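Local atomic coordinates of uncharacterized protein AF_1796 (Archaeoglobus fulgidus, PDB entry 1VIM), a protein that is of unknown function but may bind a carbohydrate derivative and act as an isomerase. Residues R16-V21 against L155-M161; A47-F51 against T84-T88; H71-T75 against I177-L183. All blocks are in the same frame, centred on the assembly; numbering follows the deposited sequence.

In the fold
The three contacts lie on a chain built round a parallel beta sheet. Contacts 1 and 3 both use helix 160-181, one near its start and one at its end, and their centres lie about 31 Å apart on opposite sides of the chain's centre. Both also touch the second subunit. Contact 2 lies at the sheet and faces the third subunit, which shares its formic acid molecule. Its centre is about 34 Å from that of contact 1 and about 18 Å from that of contact 3. Contacts 2 and 3 touch: Ile50 N lies 2.9 Å from Thr75 O, a probable hydrogen bond, and Ile50 CD1 packs on Tyr74 CB. No active site is established here.

Contact 1: R16-V21 against L155-M161; sequences RFLEVV and LAPLGTM
Phe17 reaches from helix 12-31 into the turn that leads to helix 160-181. The contact is mostly apolar. Ala156 CB and Thr160 CG2 meet the ring at its edge, near its plane, with Ala156 CB 3.9 Å from Phe17 CE2. Met161 CE approaches the same ring obliquely. The Met161 chain bends at chi2 (56°) and again at chi3, which turns the methyl toward the Phe17 ring. Met161 CE also touches Val21 CG2 at 4.0 Å, and Val20 CG1 slightly farther off. Leu155 makes a second apolar patch. Leu155 CD1 lies 3.5 Å from Arg16 CG and also meets Val20 CG2, so the aliphatic part of the arginine does the packing.

The contact joins the N-terminal helix to the start of the long helix 160-181 of the SIS domain. Gly159 is the N-cap residue of that helix. Leu164, one turn further on, extends the surface under Phe17 and Val21.

Polar atoms enter in two ways. Leu155 O lies 3.3 Å from Phe17 CD2, placed obliquely to the ring. Within the turn, Thr160 OG1 donates to Pro157 O at 2.7 Å, in the carbonyl plane. Pro157 O also accepts from Thr160 N. Thr160 OG1 is also hydrogen-bonded to Arg68 of the second subunit, whose Ala172 packs on Phe17.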
loop_
_atom_site.group_PDB
_atom_site.type_symbol
_atom_site.label_atom_id
_atom_site.label_comp_id
_atom_site.label_asym_id
_atom_site.label_seq_id
_atom_site.Cartn_x
_atom_site.Cartn_y
_atom_site.Cartn_z
ATOM N N ARG A 16 8.754 23.032 22.167
ATOM C CA ARG A 16 9.188 24.049 21.213
ATOM C C ARG A 16 8.618 23.727 19.829
ATOM O O ARG A 16 8.124 24.620 19.117
ATOM C CB ARG A 16 10.709 24.113 21.166
ATOM C CG ARG A 16 11.312 25.048 20.154
ATOM C CD ARG A 16 12.771 25.392 20.470
ATOM N NE ARG A 16 12.751 26.237 21.645
ATOM C CZ ARG A 16 12.725 27.568 21.621
ATOM N NH1 ARG A 16 12.820 28.257 20.477
ATOM N NH2 ARG A 16 12.635 28.209 22.756
ATOM N N PHE A 17 8.629 22.440 19.458
ATOM C CA PHE A 17 8.055 22.057 18.185
ATOM C C PHE A 17 6.563 22.453 18.108
ATOM O O PHE A 17 6.108 22.992 17.111
ATOM C CB PHE A 17 8.227 20.538 17.980
ATOM C CG PHE A 17 7.596 20.043 16.703
ATOM C CD1 PHE A 17 6.271 19.601 16.709
ATOM C CD2 PHE A 17 8.286 20.061 15.500
ATOM C CE1 PHE A 17 5.670 19.171 15.546
ATOM C CE2 PHE A 17 7.683 19.613 14.332
ATOM C CZ PHE A 17 6.355 19.179 14.357
ATOM N N LEU A 18 5.813 22.180 19.170
ATOM C CA LEU A 18 4.413 22.539 19.178
ATOM C C LEU A 18 4.187 24.038 19.070
ATOM O O LEU A 18 3.259 24.467 18.399
ATOM C CB LEU A 18 3.726 21.974 20.422
ATOM C CG LEU A 18 3.707 20.451 20.536
ATOM C CD1 LEU A 18 3.095 20.019 21.850
ATOM C CD2 LEU A 18 2.997 19.816 19.349
ATOM N N GLU A 19 5.065 24.828 19.681
ATOM C CA GLU A 19 4.970 26.280 19.540
ATOM C C GLU A 19 5.166 26.666 18.084
ATOM O O GLU A 19 4.422 27.485 17.564
ATOM C CB GLU A 19 6.003 27.001 20.415
ATOM C CG GLU A 19 5.860 28.536 20.487
ATOM C CD GLU A 19 6.244 29.315 19.226
ATOM O OE1 GLU A 19 7.260 28.994 18.611
ATOM O OE2 GLU A 19 5.523 30.292 18.850
ATOM N N VAL A 20 6.154 26.079 17.423
ATOM C CA VAL A 20 6.397 26.372 16.007
ATOM C C VAL A 20 5.174 26.004 15.155
ATOM O O VAL A 20 4.760 26.793 14.322
ATOM C CB VAL A 20 7.662 25.674 15.479
ATOM C CG1 VAL A 20 7.811 25.882 13.959
ATOM C CG2 VAL A 20 8.862 26.193 16.215
ATOM N N VAL A 21 4.579 24.828 15.400
ATOM C CA VAL A 21 3.372 24.440 14.671
ATOM C C VAL A 21 2.273 25.507 14.852
ATOM O O VAL A 21 1.664 25.915 13.861
ATOM C CB VAL A 21 2.873 23.042 15.111
ATOM C CG1 VAL A 21 1.504 22.710 14.476
ATOM C CG2 VAL A 21 3.879 22.009 14.667
ATOM N N LEU A 155 14.001 21.016 14.435
ATOM C CA LEU A 155 12.741 20.595 15.060
ATOM C C LEU A 155 11.860 19.854 14.071
ATOM O O LEU A 155 11.160 18.936 14.472
ATOM C CB LEU A 155 11.971 21.819 15.568
ATOM C CG LEU A 155 12.623 22.558 16.727
ATOM C CD1 LEU A 155 11.949 23.928 16.913
ATOM C CD2 LEU A 155 12.590 21.746 18.008
ATOM N N ALA A 156 11.910 20.259 12.802
ATOM C CA ALA A 156 10.950 19.833 11.766
ATOM C C ALA A 156 11.757 19.421 10.540
ATOM O O ALA A 156 11.842 20.157 9.555
ATOM C CB ALA A 156 9.987 20.968 11.448
ATOM N N PRO A 157 12.414 18.258 10.608
ATOM C CA PRO A 157 13.350 17.882 9.541
ATOM C C PRO A 157 12.638 17.458 8.263
ATOM O O PRO A 157 11.460 17.022 8.307
ATOM C CB PRO A 157 14.091 16.685 10.157
ATOM C CG PRO A 157 13.078 16.037 11.070
ATOM C CD PRO A 157 12.396 17.251 11.688
ATOM N N LEU A 158 13.353 17.518 7.146
ATOM C CA LEU A 158 12.928 16.876 5.908
ATOM C C LEU A 158 11.545 17.321 5.463
ATOM O O LEU A 158 10.778 16.519 4.939
ATOM C CB LEU A 158 12.958 15.346 6.022
ATOM C CG LEU A 158 14.355 14.721 6.181
ATOM C CD1 LEU A 158 14.206 13.193 6.253
ATOM C CD2 LEU A 158 15.430 15.205 5.150
ATOM N N GLY A 159 11.216 18.580 5.668
ATOM C CA GLY A 159 9.920 19.048 5.165
ATOM C C GLY A 159 8.697 18.741 6.040
ATOM O O GLY A 159 7.558 18.929 5.599
ATOM N N THR A 160 8.917 18.323 7.281
ATOM C CA THR A 160 7.834 18.095 8.244
ATOM C C THR A 160 6.862 19.254 8.345
ATOM O O THR A 160 5.658 19.037 8.417
ATOM C CB THR A 160 8.471 17.848 9.634
ATOM O OG1 THR A 160 9.112 16.560 9.649
ATOM C CG2 THR A 160 7.422 17.767 10.750
ATOM N N MET A 161 7.369 20.476 8.421
ATOM C CA MET A 161 6.443 21.592 8.578
ATOM C C MET A 161 5.541 21.791 7.369
ATOM O O MET A 161 4.354 22.042 7.538
ATOM C CB MET A 161 7.174 22.881 8.924
ATOM C CG MET A 161 6.286 23.942 9.570
ATOM S SD MET A 161 5.392 23.413 11.077
ATOM C CE MET A 161 6.771 22.534 11.916
#

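Contact 2: A47-F51 against T84-T88; sequences ARSIF and TPRIT. With FMT (formic acid), chain G.
The Phe51 ring lies against the loop of Thr84 to Thr88. Apolar packing comes first. Ile87 CG1 sits over the centre of one ring face, 3.7 Å from the centroid and 11° off the ring normal, a CH-pi contact. This branch is extended: CG1 stands anti to the backbone N (chi1 -163°), and CD1 continues across the ring toward Phe51 CG. Thr84 CG2 comes in obliquely, 3.5 Å from Phe51 CE2. Pro85 CG lies more loosely near Phe51 CZ.

The polar part is centred on Arg48. Its guanidinium has the Thr88 CG2 methyl over one face, 3.4 Å from Arg48 NH2. A water lies at the edge, in the guanidinium plane. It accepts from Arg48 NH2 at 3.0 Å and donates to Arg86 O at 2.7 Å, so it bridges the two segments. Arg48 NH2 also forms a salt bridge with Asp91, which in turn accepts from Thr88 N. Another carbonyl, Pro85 O, approaches Phe51 CE2 at 3.3 Å, at the ring edge and in its plane.

The formic acid molecule probably comes from the crystallisation liquor. Its O1 accepts from Ile87 N at 2.9 Å in a nearly straight bond (164°). Val194 N and Leu195 N of the third subunit bind the molecule as well.

Phe51 belongs to the parallel sheet, in strand 50-53, beside strands 76-78 and 92-96. The segment 84-88 is part of the connection between those two neighbours. The loop is thus fastened by ring packing on one part and by Arg48 and its water on another. Three backbone N-H groups from two subunits point at the formic acid, so the spot could accept a small oxygen-bearing group or anion; no natural ligand is implied.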
loop_
_atom_site.group_PDB
_atom_site.type_symbol
_atom_site.label_atom_id
_atom_site.label_comp_id
_atom_site.label_asym_id
_atom_site.label_seq_id
_atom_site.Cartn_x
_atom_site.Cartn_y
_atom_site.Cartn_z
ATOM N N ALA A 47 -14.019 18.808 -12.615
ATOM C CA ALA A 47 -13.365 17.666 -13.213
ATOM C C ALA A 47 -14.321 16.480 -13.331
ATOM O O ALA A 47 -15.230 16.304 -12.512
ATOM C CB ALA A 47 -12.211 17.285 -12.345
ATOM N N ARG A 48 -14.076 15.631 -14.309
ATOM C CA ARG A 48 -14.756 14.345 -14.356
ATOM C C ARG A 48 -14.412 13.504 -13.132
ATOM O O ARG A 48 -15.294 12.979 -12.463
ATOM C CB ARG A 48 -14.336 13.623 -15.618
ATOM C CG ARG A 48 -14.903 12.231 -15.761
ATOM C CD ARG A 48 -14.366 11.464 -16.986
ATOM N NE ARG A 48 -13.039 10.952 -16.666
ATOM C CZ ARG A 48 -12.611 9.719 -16.902
ATOM N NH1 ARG A 48 -13.372 8.828 -17.559
ATOM N NH2 ARG A 48 -11.395 9.376 -16.462
ATOM N N SER A 49 -13.114 13.377 -12.851
ATOM C CA SER A 49 -12.647 12.687 -11.657
ATOM C C SER A 49 -11.338 13.296 -11.211
ATOM O O SER A 49 -10.694 14.015 -11.969
ATOM C CB SER A 49 -12.477 11.190 -11.863
ATOM O OG SER A 49 -13.469 10.578 -12.641
ATOM N N ILE A 50 -10.995 13.047 -9.949
ATOM C CA ILE A 50 -9.841 13.642 -9.305
ATOM C C ILE A 50 -8.845 12.529 -9.038
ATOM O O ILE A 50 -9.201 11.461 -8.533
ATOM C CB ILE A 50 -10.240 14.334 -7.973
ATOM C CG1 ILE A 50 -11.328 15.385 -8.241
ATOM C CG2 ILE A 50 -9.009 14.945 -7.290
ATOM C CD1 ILE A 50 -12.553 15.220 -7.379
ATOM N N PHE A 51 -7.592 12.801 -9.392
ATOM C CA PHE A 51 -6.506 11.889 -9.099
ATOM C C PHE A 51 -5.558 12.603 -8.160
ATOM O O PHE A 51 -5.333 13.824 -8.331
ATOM C CB PHE A 51 -5.759 11.526 -10.384
ATOM C CG PHE A 51 -6.544 10.656 -11.347
ATOM C CD1 PHE A 51 -7.685 11.129 -12.008
ATOM C CD2 PHE A 51 -6.110 9.365 -11.642
ATOM C CE1 PHE A 51 -8.388 10.311 -12.891
ATOM C CE2 PHE A 51 -6.786 8.566 -12.546
ATOM C CZ PHE A 51 -7.926 9.018 -13.153
ATOM N N THR A 84 -7.324 2.390 -9.760
ATOM C CA THR A 84 -7.222 3.654 -10.481
ATOM C C THR A 84 -7.256 3.426 -11.984
ATOM O O THR A 84 -6.417 2.700 -12.518
ATOM C CB THR A 84 -5.923 4.319 -10.085
ATOM O OG1 THR A 84 -6.003 4.580 -8.667
ATOM C CG2 THR A 84 -5.732 5.677 -10.807
ATOM N N PRO A 85 -8.201 4.046 -12.685
ATOM C CA PRO A 85 -8.283 3.867 -14.132
ATOM C C PRO A 85 -7.437 4.901 -14.886
ATOM O O PRO A 85 -6.787 5.754 -14.271
ATOM C CB PRO A 85 -9.769 4.114 -14.390
ATOM C CG PRO A 85 -10.102 5.280 -13.445
ATOM C CD PRO A 85 -9.290 4.899 -12.164
ATOM N N ARG A 86 -7.468 4.790 -16.217
ATOM C CA ARG A 86 -6.796 5.743 -17.093
ATOM C C ARG A 86 -7.163 7.197 -16.773
ATOM O O ARG A 86 -8.343 7.569 -16.761
ATOM C CB ARG A 86 -7.242 5.421 -18.532
ATOM C CG ARG A 86 -6.693 6.363 -19.546
ATOM C CD ARG A 86 -7.242 6.139 -20.956
ATOM N NE ARG A 86 -6.703 4.909 -21.533
ATOM C CZ ARG A 86 -5.537 4.824 -22.175
ATOM N NH1 ARG A 86 -4.762 5.885 -22.321
ATOM N NH2 ARG A 86 -5.136 3.655 -22.655
ATOM N N ILE A 87 -6.165 8.034 -16.563
ATOM C CA ILE A 87 -6.446 9.467 -16.444
ATOM C C ILE A 87 -6.696 10.075 -17.848
ATOM O O ILE A 87 -6.112 9.637 -18.845
ATOM C CB ILE A 87 -5.295 10.191 -15.701
ATOM C CG1 ILE A 87 -5.754 11.573 -15.205
ATOM C CG2 ILE A 87 -4.021 10.262 -16.585
ATOM C CD1 ILE A 87 -4.739 12.272 -14.281
ATOM N N THR A 88 -7.572 11.068 -17.917
ATOM C CA THR A 88 -7.961 11.642 -19.204
ATOM C C THR A 88 -7.896 13.157 -19.163
ATOM O O THR A 88 -7.730 13.769 -18.097
ATOM C CB THR A 88 -9.427 11.253 -19.573
ATOM O OG1 THR A 88 -10.348 11.970 -18.727
ATOM C CG2 THR A 88 -9.674 9.753 -19.419
HETATM C C FMT G . -3.468 6.671 -14.731
HETATM O O1 FMT G . -3.619 6.734 -15.952
HETATM O O2 FMT G . -2.471 6.213 -14.150
HETATM O O HOH W 1 -10.790 6.559 -17.400
#

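Contact 3: H71-T75 against I177-L183; sequences HLGYT and IMMQKHL
Leu72 is the bump, and helix 160-181 with the turn after it supplies the hollow. Ile177, Met178 and Leu183 line it. Leu72 CD2 presses 3.4 Å from Met178 CG, a close fit for two carbons. Leu72 CD2 also meets Leu183 CD1 at 3.7 Å. Leu72 CD1, the other branch, rests 3.9 Å from Ile177 CG2.

Ile177 CG2 touches both Leu72 and Tyr74. At the edge of the Tyr74 ring, Ile177 CG2 lies 3.5 Å from Tyr74 OH. Lys181 comes over one face instead. Its chain bends at chi3 (91°), and Lys181 NZ lies 4.2 Å from the Tyr74 ring centroid, 25° off the normal, in a cation-pi contact displaced toward the rim, near CZ and CE2. Lys181 NZ also makes a weak hydrogen bond to Leu72 O at 3.1 Å.

Both segments contain a Schellman motif, at Gly73 after helix 56-71 and at His182 after helix 160-181. The contact therefore packs two helix C-terminal ends together. Helix 34-46 lies beside them, with Asp45 bonded to Tyr74 OH and Ile41 against Ile177. Leu188 of helix 185-191 packs on both Leu72 and Met178, and beyond Tyr74 the chain passes into strand 76-78.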
loop_
_atom_site.group_PDB
_atom_site.type_symbol
_atom_site.label_atom_id
_atom_site.label_comp_id
_atom_site.label_asym_id
_atom_site.label_seq_id
_atom_site.Cartn_x
_atom_site.Cartn_y
_atom_site.Cartn_z
ATOM N N HIS A 71 -15.410 10.585 0.709
ATOM C CA HIS A 71 -16.481 10.806 1.690
ATOM C C HIS A 71 -17.451 11.891 1.267
ATOM O O HIS A 71 -18.646 11.763 1.563
ATOM C CB HIS A 71 -15.929 11.131 3.082
ATOM C CG HIS A 71 -15.112 10.021 3.675
ATOM N ND1 HIS A 71 -14.197 10.220 4.686
ATOM C CD2 HIS A 71 -15.074 8.689 3.397
ATOM C CE1 HIS A 71 -13.620 9.066 4.992
ATOM N NE2 HIS A 71 -14.121 8.125 4.210
ATOM N N LEU A 72 -16.947 12.923 0.598
ATOM C CA LEU A 72 -17.760 14.043 0.114
ATOM C C LEU A 72 -18.561 13.704 -1.141
ATOM O O LEU A 72 -19.394 14.534 -1.587
ATOM C CB LEU A 72 -16.867 15.263 -0.152
ATOM C CG LEU A 72 -16.159 15.856 1.071
ATOM C CD1 LEU A 72 -15.176 16.937 0.623
ATOM C CD2 LEU A 72 -17.151 16.444 2.011
ATOM N N GLY A 73 -18.300 12.536 -1.729
ATOM C CA GLY A 73 -19.057 12.074 -2.886
ATOM C C GLY A 73 -18.385 12.291 -4.225
ATOM O O GLY A 73 -19.005 12.040 -5.261
ATOM N N TYR A 74 -17.110 12.696 -4.227
ATOM C CA TYR A 74 -16.390 12.822 -5.493
ATOM C C TYR A 74 -15.924 11.463 -6.002
ATOM O O TYR A 74 -15.735 10.509 -5.217
ATOM C CB TYR A 74 -15.159 13.736 -5.357
ATOM C CG TYR A 74 -15.492 15.186 -5.085
ATOM C CD1 TYR A 74 -15.890 16.020 -6.120
ATOM C CD2 TYR A 74 -15.420 15.711 -3.802
ATOM C CE1 TYR A 74 -16.215 17.351 -5.883
ATOM C CE2 TYR A 74 -15.730 17.054 -3.548
ATOM C CZ TYR A 74 -16.123 17.857 -4.597
ATOM O OH TYR A 74 -16.422 19.182 -4.360
ATOM N N THR A 75 -15.677 11.401 -7.301
ATOM C CA THR A 75 -15.013 10.265 -7.910
ATOM C C THR A 75 -13.515 10.572 -7.879
ATOM O O THR A 75 -13.035 11.503 -8.530
ATOM C CB THR A 75 -15.480 10.077 -9.350
ATOM O OG1 THR A 75 -16.888 9.787 -9.322
ATOM C CG2 THR A 75 -14.847 8.848 -9.957
ATOM N N ILE A 177 -15.587 22.898 1.554
ATOM C CA ILE A 177 -16.428 22.186 0.593
ATOM C C ILE A 177 -17.695 21.654 1.257
ATOM O O ILE A 177 -18.783 21.732 0.672
ATOM C CB ILE A 177 -15.628 21.059 -0.112
ATOM C CG1 ILE A 177 -14.504 21.663 -0.969
ATOM C CG2 ILE A 177 -16.566 20.221 -0.987
ATOM C CD1 ILE A 177 -13.430 20.673 -1.435
ATOM N N MET A 178 -17.590 21.161 2.482
ATOM C CA MET A 178 -18.799 20.685 3.165
ATOM C C MET A 178 -19.810 21.803 3.325
ATOM O O MET A 178 -20.996 21.603 3.065
ATOM C CB MET A 178 -18.469 20.121 4.531
ATOM C CG MET A 178 -17.744 18.785 4.473
ATOM S SD MET A 178 -17.130 18.293 6.075
ATOM C CE MET A 178 -18.717 17.900 6.956
ATOM N N MET A 179 -19.335 22.968 3.750
ATOM C CA MET A 179 -20.199 24.143 3.885
ATOM C C MET A 179 -20.867 24.478 2.552
ATOM O O MET A 179 -22.101 24.669 2.505
ATOM C CB MET A 179 -19.424 25.337 4.463
ATOM C CG MET A 179 -20.256 26.620 4.630
ATOM S SD MET A 179 -20.235 27.624 3.139
ATOM C CE MET A 179 -21.246 29.015 3.644
ATOM N N GLN A 180 -20.093 24.535 1.470
ATOM C CA GLN A 180 -20.621 24.915 0.152
ATOM C C GLN A 180 -21.664 23.946 -0.363
ATOM O O GLN A 180 -22.637 24.359 -1.014
ATOM C CB GLN A 180 -19.500 25.056 -0.877
ATOM C CG GLN A 180 -18.581 26.226 -0.613
ATOM C CD GLN A 180 -17.571 26.453 -1.712
ATOM O OE1 GLN A 180 -17.617 25.806 -2.761
ATOM N NE2 GLN A 180 -16.669 27.391 -1.491
ATOM N N LYS A 181 -21.491 22.671 -0.045
ATOM C CA LYS A 181 -22.331 21.618 -0.596
ATOM C C LYS A 181 -23.432 21.208 0.383
ATOM O O LYS A 181 -24.220 20.292 0.100
ATOM C CB LYS A 181 -21.456 20.415 -0.962
ATOM C CG LYS A 181 -20.596 20.633 -2.193
ATOM C CD LYS A 181 -19.717 19.413 -2.444
ATOM C CE LYS A 181 -20.395 18.395 -3.369
ATOM N NZ LYS A 181 -19.712 17.060 -3.383
ATOM N N HIS A 182 -23.484 21.901 1.519
ATOM C CA HIS A 182 -24.427 21.622 2.609
ATOM C C HIS A 182 -24.377 20.164 3.054
ATOM O O HIS A 182 -25.397 19.512 3.251
ATOM C CB HIS A 182 -25.847 22.049 2.213
ATOM C CG HIS A 182 -25.918 23.457 1.711
ATOM N ND1 HIS A 182 -25.938 23.767 0.370
ATOM C CD2 HIS A 182 -25.930 24.640 2.371
ATOM C CE1 HIS A 182 -25.983 25.080 0.222
ATOM N NE2 HIS A 182 -25.980 25.634 1.422
ATOM N N LEU A 183 -23.150 19.661 3.187
ATOM C CA LEU A 183 -22.918 18.313 3.661
ATOM C C LEU A 183 -22.619 18.348 5.143
ATOM O O LEU A 183 -22.018 19.304 5.630
ATOM C CB LEU A 183 -21.741 17.678 2.916
ATOM C CG LEU A 183 -21.969 17.429 1.426
ATOM C CD1 LEU A 183 -20.630 17.069 0.761
ATOM C CD2 LEU A 183 -22.982 16.315 1.245
#